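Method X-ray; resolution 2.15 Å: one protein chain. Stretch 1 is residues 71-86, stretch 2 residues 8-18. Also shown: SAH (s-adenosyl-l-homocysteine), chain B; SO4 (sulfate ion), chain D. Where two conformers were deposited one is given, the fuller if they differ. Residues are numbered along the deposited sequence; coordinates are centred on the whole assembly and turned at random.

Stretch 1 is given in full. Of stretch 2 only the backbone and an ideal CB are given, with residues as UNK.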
ATOM      1  N   GLN A  71     -24.870  10.407   0.111  1.00 18.32           N
ATOM      2  CA  GLN A  71     -24.331   9.462   1.083  1.00 18.84           C
ATOM      3  C   GLN A  71     -22.927   9.860   1.523  1.00 19.34           C
ATOM      4  O   GLN A  71     -22.592   9.785   2.705  1.00 20.18           O
ATOM      5  CB  GLN A  71     -24.331   8.040   0.521  1.00 23.99           C
ATOM      6  CG  GLN A  71     -23.756   7.007   1.476  1.00 28.08           C
ATOM      7  CD  GLN A  71     -23.919   5.586   0.976  1.00 31.95           C
ATOM      8  OE1 GLN A  71     -23.349   4.649   1.536  1.00 33.41           O
ATOM      9  NE2 GLN A  71     -24.702   5.417  -0.083  1.00 30.97           N
ATOM     10  N   ILE A  72     -22.109  10.289   0.568  1.00 21.47           N
ATOM     11  CA  ILE A  72     -20.755  10.734   0.876  1.00 17.51           C
ATOM     12  C   ILE A  72     -20.762  11.985   1.754  1.00 20.72           C
ATOM     13  O   ILE A  72     -20.016  12.076   2.728  1.00 23.61           O
ATOM     14  CB  ILE A  72     -19.947  11.011  -0.403  1.00 14.74           C
ATOM     15  CG1 ILE A  72     -19.465   9.695  -1.025  1.00 18.39           C
ATOM     16  CG2 ILE A  72     -18.760  11.911  -0.101  1.00 11.91           C
ATOM     17  CD1 ILE A  72     -18.769   9.870  -2.352  1.00 21.88           C
ATOM     18  N   GLU A  73     -21.619  12.939   1.410  1.00 21.38           N
ATOM     19  CA  GLU A  73     -21.676  14.208   2.126  1.00 24.52           C
ATOM     20  C   GLU A  73     -22.269  14.035   3.525  1.00 20.43           C
ATOM     21  O   GLU A  73     -21.944  14.790   4.441  1.00 21.42           O
ATOM     22  CB  GLU A  73     -22.478  15.235   1.320  1.00 27.91           C
ATOM     23  CG  GLU A  73     -22.036  16.672   1.535  1.00 33.67           C
ATOM     24  CD  GLU A  73     -22.693  17.638   0.567  1.00 36.70           C
ATOM     25  OE1 GLU A  73     -21.973  18.467  -0.030  1.00 36.71           O
ATOM     26  OE2 GLU A  73     -23.930  17.576   0.406  1.00 39.18           O
ATOM     27  N   SER A  74     -23.130  13.034   3.685  1.00 20.63           N
ATOM     28  CA  SER A  74     -23.752  12.760   4.977  1.00 24.60           C
ATOM     29  C   SER A  74     -22.699  12.398   6.017  1.00 23.54           C
ATOM     30  O   SER A  74     -22.928  12.526   7.220  1.00 23.77           O
ATOM     31  CB  SER A  74     -24.780  11.633   4.859  1.00 30.29           C
ATOM     32  OG  SER A  74     -24.145  10.382   4.655  1.00 34.70           O
ATOM     33  N   LEU A  75     -21.545  11.945   5.542  1.00 19.71           N
ATOM     34  CA  LEU A  75     -20.445  11.562   6.421  1.00 19.87           C
ATOM     35  C   LEU A  75     -19.801  12.777   7.082  1.00 19.37           C
ATOM     36  O   LEU A  75     -19.142  12.653   8.112  1.00 20.12           O
ATOM     37  CB  LEU A  75     -19.393  10.765   5.645  1.00 18.79           C
ATOM     38  CG  LEU A  75     -19.591   9.251   5.545  1.00 18.02           C
ATOM     39  CD1 LEU A  75     -21.055   8.890   5.357  1.00 17.64           C
ATOM     40  CD2 LEU A  75     -18.737   8.669   4.425  1.00 17.16           C
ATOM     41  N   ASN A  76     -19.996  13.948   6.483  1.00 19.64           N
ATOM     42  CA  ASN A  76     -19.425  15.184   7.009  0.51 20.99           C
ATOM     43  C   ASN A  76     -17.929  15.064   7.268  1.00 19.90           C
ATOM     44  O   ASN A  76     -17.437  15.447   8.328  1.00 19.55           O
ATOM     45  CB  ASN A  76     -20.150  15.619   8.286  0.51 21.75           C
ATOM     46  CG  ASN A  76     -21.611  15.945   8.044  0.51 22.31           C
ATOM     47  OD1 ASN A  76     -22.493  15.473   8.762  0.51 23.55           O
ATOM     48  ND2 ASN A  76     -21.875  16.751   7.021  0.51 22.75           N
ATOM     49  N   CYS A  77     -17.207  14.526   6.291  1.00 19.32           N
ATOM     50  CA  CYS A  77     -15.763  14.372   6.406  1.00 14.30           C
ATOM     51  C   CYS A  77     -15.044  15.484   5.654  1.00 13.23           C
ATOM     52  O   CYS A  77     -15.634  16.154   4.809  1.00 12.92           O
ATOM     53  CB  CYS A  77     -15.320  13.006   5.877  1.00 17.23           C
ATOM     54  SG  CYS A  77     -15.760  11.618   6.944  1.00 23.23           S
ATOM     55  N   ASN A  78     -13.766  15.673   5.966  1.00 11.71           N
ATOM     56  CA  ASN A  78     -12.975  16.727   5.340  1.00 11.48           C
ATOM     57  C   ASN A  78     -11.672  16.210   4.737  1.00 13.80           C
ATOM     58  O   ASN A  78     -10.778  16.989   4.410  1.00 11.29           O
ATOM     59  CB  ASN A  78     -12.680  17.840   6.348  1.00 13.89           C
ATOM     60  CG  ASN A  78     -11.936  17.337   7.571  1.00 18.91           C
ATOM     61  OD1 ASN A  78     -11.379  16.238   7.566  1.00 21.43           O
ATOM     62  ND2 ASN A  78     -11.921  18.142   8.627  1.00 15.93           N
ATOM     63  N   THR A  79     -11.572  14.894   4.586  1.00 14.28           N
ATOM     64  CA  THR A  79     -10.353  14.284   4.073  1.00 14.72           C
ATOM     65  C   THR A  79     -10.634  13.025   3.254  1.00 13.39           C
ATOM     66  O   THR A  79     -11.496  12.221   3.606  1.00 14.85           O
ATOM     67  CB  THR A  79      -9.380  13.937   5.215  1.00 15.34           C
ATOM     68  OG1 THR A  79      -9.101  15.113   5.985  1.00 15.13           O
ATOM     69  CG2 THR A  79      -8.083  13.384   4.659  1.00 15.79           C
ATOM     70  N   TRP A  80      -9.895  12.866   2.161  1.00 13.53           N
ATOM     71  CA  TRP A  80     -10.004  11.682   1.320  1.00 14.72           C
ATOM     72  C   TRP A  80      -8.685  10.918   1.275  1.00 18.11           C
ATOM     73  O   TRP A  80      -7.673  11.441   0.813  1.00 16.09           O
ATOM     74  CB  TRP A  80     -10.402  12.065  -0.106  1.00 14.54           C
ATOM     75  CG  TRP A  80     -11.854  12.377  -0.294  1.00 11.51           C
ATOM     76  CD1 TRP A  80     -12.782  12.608   0.682  1.00 11.81           C
ATOM     77  CD2 TRP A  80     -12.548  12.486  -1.539  1.00  9.99           C
ATOM     78  NE1 TRP A  80     -14.010  12.858   0.117  1.00  9.44           N
ATOM     79  CE2 TRP A  80     -13.892  12.787  -1.253  1.00  9.13           C
ATOM     80  CE3 TRP A  80     -12.162  12.356  -2.880  1.00 11.19           C
ATOM     81  CZ2 TRP A  80     -14.853  12.963  -2.243  1.00  9.36           C
ATOM     82  CZ3 TRP A  80     -13.115  12.531  -3.867  1.00  9.41           C
ATOM     83  CH2 TRP A  80     -14.444  12.831  -3.544  1.00 10.10           C
ATOM     84  N   PHE A  81      -8.703   9.683   1.767  1.00 19.14           N
ATOM     85  CA  PHE A  81      -7.578   8.770   1.590  1.00 17.24           C
ATOM     86  C   PHE A  81      -7.996   7.683   0.614  1.00 13.31           C
ATOM     87  O   PHE A  81      -9.104   7.152   0.707  1.00 12.41           O
ATOM     88  CB  PHE A  81      -7.162   8.138   2.919  1.00 16.94           C
ATOM     89  CG  PHE A  81      -6.442   9.078   3.841  1.00 14.08           C
ATOM     90  CD1 PHE A  81      -6.112  10.357   3.431  1.00 11.05           C
ATOM     91  CD2 PHE A  81      -6.084   8.678   5.118  1.00 17.31           C
ATOM     92  CE1 PHE A  81      -5.447  11.220   4.276  1.00 13.05           C
ATOM     93  CE2 PHE A  81      -5.418   9.538   5.969  1.00 17.69           C
ATOM     94  CZ  PHE A  81      -5.099  10.811   5.546  1.00 17.71           C
ATOM     95  N   MET A  82      -7.116   7.347  -0.323  1.00 17.06           N
ATOM     96  CA  MET A  82      -7.458   6.341  -1.321  1.00 14.69           C
ATOM     97  C   MET A  82      -6.258   5.758  -2.058  1.00 14.02           C
ATOM     98  O   MET A  82      -5.305   6.464  -2.393  1.00 17.12           O
ATOM     99  CB  MET A  82      -8.439   6.919  -2.341  1.00  6.41           C
ATOM    100  CG  MET A  82      -7.832   7.974  -3.250  1.00  6.37           C
ATOM    101  SD  MET A  82      -8.963   8.492  -4.553  1.00 12.38           S
ATOM    102  CE  MET A  82     -10.352   9.069  -3.585  1.00 12.82           C
ATOM    103  N   SER A  83      -6.323   4.456  -2.305  1.00 13.41           N
ATOM    104  CA  SER A  83      -5.396   3.788  -3.204  1.00 15.91           C
ATOM    105  C   SER A  83      -6.207   2.928  -4.165  1.00 15.70           C
ATOM    106  O   SER A  83      -6.435   1.744  -3.914  1.00 13.12           O
ATOM    107  CB  SER A  83      -4.389   2.942  -2.426  1.00 23.52           C
ATOM    108  OG  SER A  83      -5.047   2.031  -1.568  1.00 28.73           O
ATOM    109  N   PRO A  84      -6.664   3.538  -5.268  1.00 17.81           N
ATOM    110  CA  PRO A  84      -7.553   2.902  -6.246  1.00 17.83           C
ATOM    111  C   PRO A  84      -6.942   1.641  -6.842  1.00 17.50           C
ATOM    112  O   PRO A  84      -5.720   1.499  -6.829  1.00 17.50           O
ATOM    113  CB  PRO A  84      -7.696   3.974  -7.333  1.00 15.60           C
ATOM    114  CG  PRO A  84      -7.393   5.264  -6.640  1.00 17.76           C
ATOM    115  CD  PRO A  84      -6.335   4.925  -5.639  1.00 18.33           C
ATOM    116  N   PRO A  85      -7.785   0.734  -7.358  1.00 17.55           N
ATOM    117  CA  PRO A  85      -7.289  -0.465  -8.040  1.00 16.85           C
ATOM    118  C   PRO A  85      -6.210  -0.091  -9.050  1.00 17.13           C
ATOM    119  O   PRO A  85      -6.375   0.879  -9.790  1.00 15.62           O
ATOM    120  CB  PRO A  85      -8.534  -0.991  -8.753  1.00 17.83           C
ATOM    121  CG  PRO A  85      -9.665  -0.548  -7.888  1.00 15.35           C
ATOM    122  CD  PRO A  85      -9.257   0.796  -7.345  1.00 17.61           C
ATOM    123  N   CYS A  86      -5.120  -0.850  -9.078  1.00 16.67           N
ATOM    124  CA  CYS A  86      -3.962  -0.488  -9.888  1.00 19.20           C
ATOM    125  C   CYS A  86      -3.859  -1.294 -11.179  1.00 18.71           C
ATOM    126  O   CYS A  86      -3.008  -1.016 -12.022  1.00 18.35           O
ATOM    127  CB  CYS A  86      -2.678  -0.658  -9.074  1.00 22.60           C
ATOM    128  SG  CYS A  86      -2.379  -2.353  -8.520  1.00 32.94           S
ATOM    129  N   UNK A   8      -7.664  21.487  18.360  1.00 64.59           N
ATOM    130  CA  UNK A   8      -8.898  22.146  17.948  1.00 65.45           C
ATOM    131  C   UNK A   8      -9.427  21.586  16.634  1.00 62.67           C
ATOM    132  O   UNK A   8     -10.510  21.001  16.591  1.00 63.83           O
ATOM    133  CB  UNK A   8      -8.672  23.654  17.817  1.00 65.45           C
ATOM    134  N   UNK A   9      -8.664  21.779  15.562  1.00 64.01           N
ATOM    135  CA  UNK A   9      -9.083  21.312  14.248  1.00 60.77           C
ATOM    136  C   UNK A   9      -9.094  19.788  14.205  1.00 49.95           C
ATOM    137  O   UNK A   9      -8.370  19.132  14.954  1.00 49.51           O
ATOM    138  CB  UNK A   9      -8.164  21.871  13.160  1.00 60.77           C
ATOM    139  N   UNK A  10      -9.917  19.229  13.325  1.00 41.40           N
ATOM    140  CA  UNK A  10     -10.112  17.787  13.290  1.00 36.21           C
ATOM    141  C   UNK A  10      -9.911  17.207  11.893  1.00 27.81           C
ATOM    142  O   UNK A  10     -10.110  17.892  10.887  1.00 21.11           O
ATOM    143  CB  UNK A  10     -11.513  17.440  13.798  1.00 36.21           C
ATOM    144  N   UNK A  11      -9.510  15.942  11.842  1.00 21.87           N
ATOM    145  CA  UNK A  11      -9.328  15.242  10.578  1.00 17.56           C
ATOM    146  C   UNK A  11     -10.312  14.084  10.459  1.00 19.06           C
ATOM    147  O   UNK A  11     -10.171  13.065  11.133  1.00 20.30           O
ATOM    148  CB  UNK A  11      -7.891  14.734  10.449  1.00 17.56           C
ATOM    149  N   UNK A  12     -11.314  14.252   9.603  1.00 16.57           N
ATOM    150  CA  UNK A  12     -12.309  13.216   9.371  1.00 13.83           C
ATOM    151  C   UNK A  12     -12.137  12.608   7.985  1.00 12.67           C
ATOM    152  O   UNK A  12     -12.377  13.267   6.974  1.00 10.32           O
ATOM    153  CB  UNK A  12     -13.721  13.783   9.532  1.00 13.83           C
ATOM    154  N   UNK A  13     -11.720  11.346   7.944  1.00 15.85           N
ATOM    155  CA  UNK A  13     -11.289  10.724   6.697  1.00 15.95           C
ATOM    156  C   UNK A  13     -12.278   9.704   6.142  1.00 16.70           C
ATOM    157  O   UNK A  13     -12.790   8.857   6.873  1.00 17.45           O
ATOM    158  CB  UNK A  13      -9.934  10.046   6.909  1.00 15.95           C
ATOM    159  N   UNK A  14     -12.535   9.792   4.841  1.00 17.18           N
ATOM    160  CA  UNK A  14     -13.210   8.718   4.130  1.00 18.13           C
ATOM    161  C   UNK A  14     -12.146   7.842   3.479  1.00 19.08           C
ATOM    162  O   UNK A  14     -11.466   8.266   2.545  1.00 19.40           O
ATOM    163  CB  UNK A  14     -14.191   9.266   3.091  1.00 18.13           C
ATOM    164  N   UNK A  15     -11.997   6.621   3.983  1.00 17.76           N
ATOM    165  CA  UNK A  15     -10.947   5.722   3.518  1.00 19.08           C
ATOM    166  C   UNK A  15     -11.426   4.871   2.345  1.00 19.50           C
ATOM    167  O   UNK A  15     -11.821   3.718   2.521  1.00 24.25           O
ATOM    168  CB  UNK A  15     -10.475   4.822   4.662  1.00 19.08           C
ATOM    169  N   UNK A  16     -11.394   5.446   1.148  1.00 15.07           N
ATOM    170  CA  UNK A  16     -11.820   4.739  -0.052  1.00 14.37           C
ATOM    171  C   UNK A  16     -10.871   3.591  -0.381  1.00 14.34           C
ATOM    172  O   UNK A  16      -9.656   3.717  -0.223  1.00 15.17           O
ATOM    173  CB  UNK A  16     -11.908   5.706  -1.235  1.00 14.37           C
ATOM    174  N   UNK A  17     -11.431   2.479  -0.848  1.00 12.86           N
ATOM    175  CA  UNK A  17     -10.646   1.288  -1.154  1.00 11.93           C
ATOM    176  C   UNK A  17      -9.762   0.946   0.040  1.00 14.68           C
ATOM    177  O   UNK A  17      -8.566   0.698  -0.107  1.00 16.87           O
ATOM    178  CB  UNK A  17      -9.801   1.497  -2.412  1.00 11.93           C
ATOM    179  N   UNK A  18     -10.373   0.930   1.221  1.00 12.18           N
ATOM    180  CA  UNK A  18      -9.650   0.811   2.486  1.00 12.81           C
ATOM    181  C   UNK A  18      -8.751  -0.419   2.604  1.00 15.12           C
ATOM    182  O   UNK A  18      -7.732  -0.379   3.291  1.00 14.37           O
ATOM    183  CB  UNK A  18     -10.659   0.795   3.636  1.00 12.81           C
TER
HETATM  184  N   SAH B 323      -4.544   0.405   0.378  1.00 22.58           N
HETATM  185  CA  SAH B 323      -5.327  -0.700   0.897  1.00 21.57           C
HETATM  186  CB  SAH B 323      -5.734  -1.651  -0.220  1.00 21.80           C
HETATM  187  CG  SAH B 323      -5.895  -1.107  -1.618  1.00 22.36           C
HETATM  188  SD  SAH B 323      -6.290  -2.285  -2.926  1.00 19.15           S
HETATM  189  C   SAH B 323      -4.536  -1.413   1.965  1.00 18.21           C
HETATM  190  O   SAH B 323      -4.744  -2.639   2.188  1.00 21.03           O
HETATM  191  OXT SAH B 323      -3.661  -0.775   2.645  1.00 15.75           O
HETATM  192  C5' SAH B 323      -7.772  -1.760  -3.761  1.00 23.78           C
HETATM  193  C4' SAH B 323      -9.078  -2.036  -3.112  1.00 24.41           C
HETATM  194  O4' SAH B 323     -10.060  -1.327  -3.784  1.00 25.37           O
HETATM  195  C3' SAH B 323      -9.402  -3.458  -3.241  1.00 22.59           C
HETATM  196  O3' SAH B 323      -9.370  -4.060  -1.992  1.00 21.39           O
HETATM  197  C2' SAH B 323     -10.728  -3.545  -3.798  1.00 23.85           C
HETATM  198  O2' SAH B 323     -11.508  -4.395  -3.033  1.00 21.90           O
HETATM  199  C1' SAH B 323     -11.249  -2.177  -3.741  1.00 20.20           C
HETATM  200  N9  SAH B 323     -12.209  -1.931  -4.780  1.00 20.62           N
HETATM  201  C8  SAH B 323     -12.150  -2.185  -6.094  1.00 21.61           C
HETATM  202  N7  SAH B 323     -13.305  -1.764  -6.634  1.00 21.16           N
HETATM  203  C5  SAH B 323     -14.082  -1.251  -5.649  1.00 21.66           C
HETATM  204  C6  SAH B 323     -15.358  -0.683  -5.631  1.00 19.99           C
HETATM  205  N6  SAH B 323     -16.124  -0.553  -6.846  1.00 17.83           N
HETATM  206  N1  SAH B 323     -15.852  -0.263  -4.453  1.00 19.09           N
HETATM  207  C2  SAH B 323     -15.159  -0.374  -3.312  1.00 17.43           C
HETATM  208  N3  SAH B 323     -13.935  -0.914  -3.306  1.00 20.42           N
HETATM  209  C4  SAH B 323     -13.380  -1.357  -4.449  1.00 22.06           C
HETATM  210  S   SO4 D 325     -14.250  20.846   8.738  1.00 68.91           S
HETATM  211  O1  SO4 D 325     -14.952  19.665   8.244  1.00 67.38           O
HETATM  212  O2  SO4 D 325     -12.852  20.813   8.317  1.00 65.97           O
HETATM  213  O3  SO4 D 325     -14.891  22.041   8.195  1.00 71.40           O
HETATM  214  O4  SO4 D 325     -14.312  20.868  10.197  1.00 68.89           O

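Position 8 has nothing of stretch 1 within 5.5 Å of its ideal CB, so the geometry selects no side chain; the residue is Gln-8, poorly ordered. Position 9 is likewise unconstrained at CB, but the sulfate lies within reach of a long side chain, and a basic one would suit it. Lys-9 fills the role: NZ donates to sulfate O4 at 2.8 Å and to sulfate O2 at 3.1 Å, and Asn-78 ND2 donates to the same sulfate O2 at 2.8 Å.

At position 10 the CB points sideways, 5.2 Å from Asn-78 ND2, into open space, and many polar residues would fit. The backbone matters more, since Asn-78 ND2 donates to the carbonyl O of position 10 at 2.9 Å. The residue is Gln-10, and its extended side chain (chi1 and chi2 both t) leads to position 12.

Position 11 sets its CB sideways, 4.6 Å from Thr-79 OG1; a small or branched residue would suit. Val-11 places CG1 3.7 Å from Thr-79 OG1.

The backbone of position 12 is held twice by one residue on one side: its N donates to Asn-78 OD1 (2.8 Å), and its O accepts from Asn-78 N (3.0 Å). The CB is 3.8 Å from Cys-77 CA, which favours a modest side chain, polar or small. It is Asn-12, whose ND2 donates to Gln-10 OE1 at 3.0 Å.

Position 13 pairs with Thr-79 in a parallel bridge, CA to CA 4.5 Å, and its CB is 4.5 Å from Phe-81 CD2. A compact aliphatic group could lie against that ring. Val-13 does so: CG1 sits over the ring face, 3.8 Å from the centroid of Phe-81 and 28° off the normal.

Position 14 is on the face with Trp-80, its CB 4.4 Å from Trp-80 CD1 and 4.8 Å from Leu-75 CD2, while its N donates to Thr-79 O (2.9 Å, 170°). Leucine, isoleucine or methionine could enter this apolar pocket. Ile-14, m then t, carries CD1 to 3.8 Å from Leu-75 CD2 and 3.9 Å from Ile-72 CG2.

At position 15 the CB shares the face of Phe-81 but comes no closer than 4.8 Å, to Phe-81 O, so stretch 1 discriminates little. Both carboxylate oxygens of Glu-15 are hydrogen-bonded elsewhere in the structure.

Position 16 returns to the Trp-80 face, CB 3.8 Å from Met-82 CB, with Trp-80 and Ile-72 beyond; a large apolar or aromatic residue is expected. The ring of Phe-16 turns its edge to the Trp-80 face (Phe-16 CE2 to Trp-80 CD2 3.6 Å, planes at 79°), and Phe-16 CD2 lies 3.6 Å from Met-82 CE.

Position 17 has positive phi (51°), which would suit glycine or asparagine, yet its CB points toward the prolines, 4.7 Å from Pro-84 CA, inviting an aromatic. Phe-17 receives Pro-84 CA and Pro-85 CD over one face, each 4.0 Å from the ring centroid.

Position 18 points away; it is Ser-18.

Stretch 2 8-18: QKQVNVIEFFS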
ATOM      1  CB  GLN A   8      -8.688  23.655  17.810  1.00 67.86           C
ATOM      2  CG  GLN A   8      -9.881  24.388  17.204  1.00 68.89           C
ATOM      3  CD  GLN A   8     -11.117  24.326  18.084  1.00 69.82           C
ATOM      4  OE1 GLN A   8     -11.022  24.110  19.293  1.00 70.37           O
ATOM      5  NE2 GLN A   8     -12.286  24.513  17.480  1.00 69.44           N
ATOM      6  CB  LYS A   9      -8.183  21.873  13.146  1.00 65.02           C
ATOM      7  CG  LYS A   9      -8.874  21.952  11.797  1.00 67.38           C
ATOM      8  CD  LYS A   9     -10.073  22.889  11.866  1.00 70.30           C
ATOM      9  CE  LYS A   9     -11.149  22.498  10.871  1.00 71.68           C
ATOM     10  NZ  LYS A   9     -11.686  21.140  11.166  1.00 72.30           N
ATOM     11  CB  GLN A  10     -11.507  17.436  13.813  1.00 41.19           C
ATOM     12  CG  GLN A  10     -11.738  15.954  14.045  1.00 48.28           C
ATOM     13  CD  GLN A  10     -13.090  15.672  14.668  1.00 51.70           C
ATOM     14  OE1 GLN A  10     -13.466  14.518  14.869  1.00 51.65           O
ATOM     15  NE2 GLN A  10     -13.830  16.731  14.978  1.00 52.89           N
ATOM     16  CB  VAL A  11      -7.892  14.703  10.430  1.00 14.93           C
ATOM     17  CG1 VAL A  11      -7.769  13.863   9.167  1.00 12.52           C
ATOM     18  CG2 VAL A  11      -6.895  15.849  10.411  1.00 10.56           C
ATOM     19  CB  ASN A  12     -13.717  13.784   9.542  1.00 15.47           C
ATOM     20  CG  ASN A  12     -13.907  14.468  10.882  1.00 17.86           C
ATOM     21  OD1 ASN A  12     -14.246  15.650  10.948  1.00 20.69           O
ATOM     22  ND2 ASN A  12     -13.679  13.728  11.961  1.00 14.38           N
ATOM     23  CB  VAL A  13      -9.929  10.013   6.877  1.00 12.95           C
ATOM     24  CG1 VAL A  13      -9.418   9.501   5.538  1.00  8.30           C
ATOM     25  CG2 VAL A  13      -8.915  10.948   7.516  1.00 11.02           C
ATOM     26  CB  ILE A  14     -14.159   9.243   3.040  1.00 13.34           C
ATOM     27  CG1 ILE A  14     -15.143  10.262   3.617  1.00 15.09           C
ATOM     28  CG2 ILE A  14     -14.907   8.086   2.394  1.00 11.02           C
ATOM     29  CD1 ILE A  14     -16.135  10.792   2.601  1.00 15.12           C
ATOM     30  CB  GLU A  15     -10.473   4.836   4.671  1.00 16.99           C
ATOM     31  CG  GLU A  15      -9.133   4.151   4.453  1.00 20.06           C
ATOM     32  CD  GLU A  15      -8.617   3.481   5.716  1.00 21.91           C
ATOM     33  OE1 GLU A  15      -7.526   2.877   5.667  1.00 20.26           O
ATOM     34  OE2 GLU A  15      -9.300   3.561   6.758  1.00 18.18           O
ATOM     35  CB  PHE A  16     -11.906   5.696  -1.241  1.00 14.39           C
ATOM     36  CG  PHE A  16     -12.947   6.771  -1.086  1.00 13.12           C
ATOM     37  CD1 PHE A  16     -14.294   6.463  -1.166  1.00 12.78           C
ATOM     38  CD2 PHE A  16     -12.578   8.090  -0.880  1.00  8.60           C
ATOM     39  CE1 PHE A  16     -15.253   7.448  -1.033  1.00 10.15           C
ATOM     40  CE2 PHE A  16     -13.535   9.081  -0.749  1.00  8.60           C
ATOM     41  CZ  PHE A  16     -14.874   8.759  -0.826  1.00  9.22           C
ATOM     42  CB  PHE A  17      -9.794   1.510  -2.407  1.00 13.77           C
ATOM     43  CG  PHE A  17     -10.510   2.251  -3.501  1.00 15.00           C
ATOM     44  CD1 PHE A  17     -11.392   1.594  -4.344  1.00 13.38           C
ATOM     45  CD2 PHE A  17     -10.305   3.610  -3.683  1.00 13.18           C
ATOM     46  CE1 PHE A  17     -12.056   2.278  -5.349  1.00 12.89           C
ATOM     47  CE2 PHE A  17     -10.965   4.299  -4.684  1.00 10.26           C
ATOM     48  CZ  PHE A  17     -11.841   3.632  -5.518  1.00 10.64           C
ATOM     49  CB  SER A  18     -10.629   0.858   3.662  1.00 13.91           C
ATOM     50  OG  SER A  18     -11.725  -0.013   3.450  1.00 16.10           O
TER
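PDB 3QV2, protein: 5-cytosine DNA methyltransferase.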